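Local coordinates for extracellular solute-binding protein, family 1 (Bifidobacterium longum subsp. infantis ATCC 15697, PDB 3OMB) that probably captures an extracellular solute, perhaps a carbohydrate, for uptake by an ABC transporter, and carries a bound magnesium ion, at residues A151-G157 with E348-L354. Numbering follows the deposited sequence.
Sequences AIADGRG and ELSPAGL
An antiparallel beta ladder interrupted by a classic bulge pairs strand 152-155 with 348-354, which turns a corner at Pro351 and becomes the edge strand of the mixed sheet containing 98-100; short segments 152-155 and 352-354 cross at 93°. Strands 152-155 and 349-350 probably cross between the lobes, as in the hinge of type 2 periplasmic-binding-protein folds. Two pairs are doubly hydrogen-bonded: Ile152 N to Leu354 O (2.8 Å) with Leu354 N to Ile152 O (2.9 Å), and Asp154 N to Ser350 O with Ser350 N to Asp154 O (both 3.0 Å). Gly353 N also donates to Ile152 O (2.7 Å), so Gly353 and Leu354 both face Ile152; with the corner at Pro351, this bulge shifts the register by two between those pairs. A CB on Gly353 would clash with Asp154 OD2. Arg156 N reaches Glu348 O (3.0 Å). Asp154 (chi1 p) accepts one water at OD2 (2.7 Å), shared with Ser350 OG (2.8 Å), and another at OD1 (2.6 Å), shared with Glu348 O (3.1 Å). A third joins extended Glu348 OE1 (2.6 Å), salt-bridged to Lys135, to Gly157 N (3.0 Å). Main-chain bonds thus set the register, while water links the buried carboxylates to the opposing segment.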
# COMPACT_ATOMS: atom_id res chain seq x y z
N ALA A 151 -5.02 -14.54 -11.55
CA ALA A 151 -4.53 -14.22 -10.22
C ALA A 151 -5.64 -13.54 -9.46
O ALA A 151 -6.04 -12.45 -9.80
CB ALA A 151 -3.29 -13.28 -10.30
N ILE A 152 -6.13 -14.20 -8.42
CA ILE A 152 -7.24 -13.66 -7.63
C ILE A 152 -6.71 -12.73 -6.55
O ILE A 152 -5.69 -13.02 -5.90
CB ILE A 152 -8.09 -14.79 -7.04
CG1 ILE A 152 -8.39 -15.80 -8.16
CG2 ILE A 152 -9.36 -14.24 -6.38
CD1 ILE A 152 -9.50 -16.81 -7.88
N ALA A 153 -7.40 -11.60 -6.39
CA ALA A 153 -7.06 -10.63 -5.36
C ALA A 153 -7.41 -11.16 -3.97
O ALA A 153 -8.05 -12.20 -3.80
CB ALA A 153 -7.79 -9.29 -5.63
N ASP A 154 -6.98 -10.42 -2.96
CA ASP A 154 -7.36 -10.71 -1.58
C ASP A 154 -7.82 -9.43 -0.87
O ASP A 154 -7.59 -8.33 -1.35
CB ASP A 154 -6.19 -11.37 -0.86
CG ASP A 154 -4.88 -10.69 -1.15
OD1 ASP A 154 -4.67 -9.57 -0.61
OD2 ASP A 154 -4.07 -11.25 -1.92
N GLY A 155 -8.47 -9.58 0.27
CA GLY A 155 -8.95 -8.43 1.03
C GLY A 155 -8.77 -8.62 2.52
O GLY A 155 -8.94 -9.71 3.02
N ARG A 156 -8.45 -7.53 3.21
CA ARG A 156 -8.10 -7.49 4.62
C ARG A 156 -9.28 -7.06 5.45
O ARG A 156 -9.12 -6.83 6.64
CB ARG A 156 -7.12 -6.34 4.85
CG ARG A 156 -5.71 -6.56 4.70
CD ARG A 156 -5.01 -5.52 5.57
NE ARG A 156 -4.45 -4.39 4.83
CZ ARG A 156 -3.33 -3.76 5.21
NH1 ARG A 156 -2.66 -4.17 6.28
NH2 ARG A 156 -2.86 -2.73 4.51
N GLY A 157 -10.42 -6.78 4.82
CA GLY A 157 -11.59 -6.31 5.57
C GLY A 157 -11.89 -4.83 5.46
O GLY A 157 -10.98 -4.02 5.27
N GLU A 348 -7.50 -2.13 1.72
CA GLU A 348 -8.24 -3.38 1.89
C GLU A 348 -7.84 -4.46 0.89
O GLU A 348 -7.41 -5.56 1.27
CB GLU A 348 -9.75 -3.14 1.78
CG GLU A 348 -10.55 -4.43 1.98
CD GLU A 348 -12.06 -4.21 1.96
OE1 GLU A 348 -12.82 -5.19 2.21
OE2 GLU A 348 -12.49 -3.05 1.71
N LEU A 349 -8.00 -4.13 -0.39
CA LEU A 349 -7.77 -5.05 -1.49
C LEU A 349 -6.37 -4.99 -2.05
O LEU A 349 -5.73 -3.94 -2.06
CB LEU A 349 -8.75 -4.80 -2.64
CG LEU A 349 -10.23 -4.86 -2.25
CD1 LEU A 349 -11.09 -4.41 -3.43
CD2 LEU A 349 -10.66 -6.26 -1.74
N SER A 350 -5.90 -6.13 -2.52
CA SER A 350 -4.53 -6.27 -2.98
C SER A 350 -4.53 -7.28 -4.13
O SER A 350 -5.10 -8.36 -4.00
CB SER A 350 -3.66 -6.73 -1.81
OG SER A 350 -2.43 -7.25 -2.26
N PRO A 351 -3.92 -6.91 -5.28
CA PRO A 351 -4.05 -7.80 -6.43
C PRO A 351 -3.12 -8.98 -6.30
O PRO A 351 -2.23 -8.98 -5.44
CB PRO A 351 -3.64 -6.92 -7.62
CG PRO A 351 -3.38 -5.53 -7.08
CD PRO A 351 -3.19 -5.66 -5.60
N ALA A 352 -3.35 -10.00 -7.13
CA ALA A 352 -2.40 -11.10 -7.32
C ALA A 352 -2.09 -11.94 -6.08
O ALA A 352 -0.93 -12.20 -5.76
CB ALA A 352 -1.10 -10.58 -7.97
N GLY A 353 -3.12 -12.39 -5.39
CA GLY A 353 -2.92 -13.23 -4.22
C GLY A 353 -2.85 -14.71 -4.57
O GLY A 353 -1.91 -15.39 -4.15
N LEU A 354 -3.84 -15.21 -5.32
CA LEU A 354 -3.87 -16.63 -5.66
C LEU A 354 -3.72 -16.96 -7.14
O LEU A 354 -4.44 -16.41 -7.97
CB LEU A 354 -5.14 -17.29 -5.11
CG LEU A 354 -5.05 -18.83 -5.11
CD1 LEU A 354 -5.27 -19.43 -3.76
CD2 LEU A 354 -6.03 -19.37 -6.13
O HOH W 1 -1.85 -9.96 -2.71
O HOH W 2 -5.28 -7.82 1.24
O HOH W 3 -11.95 -7.65 2.45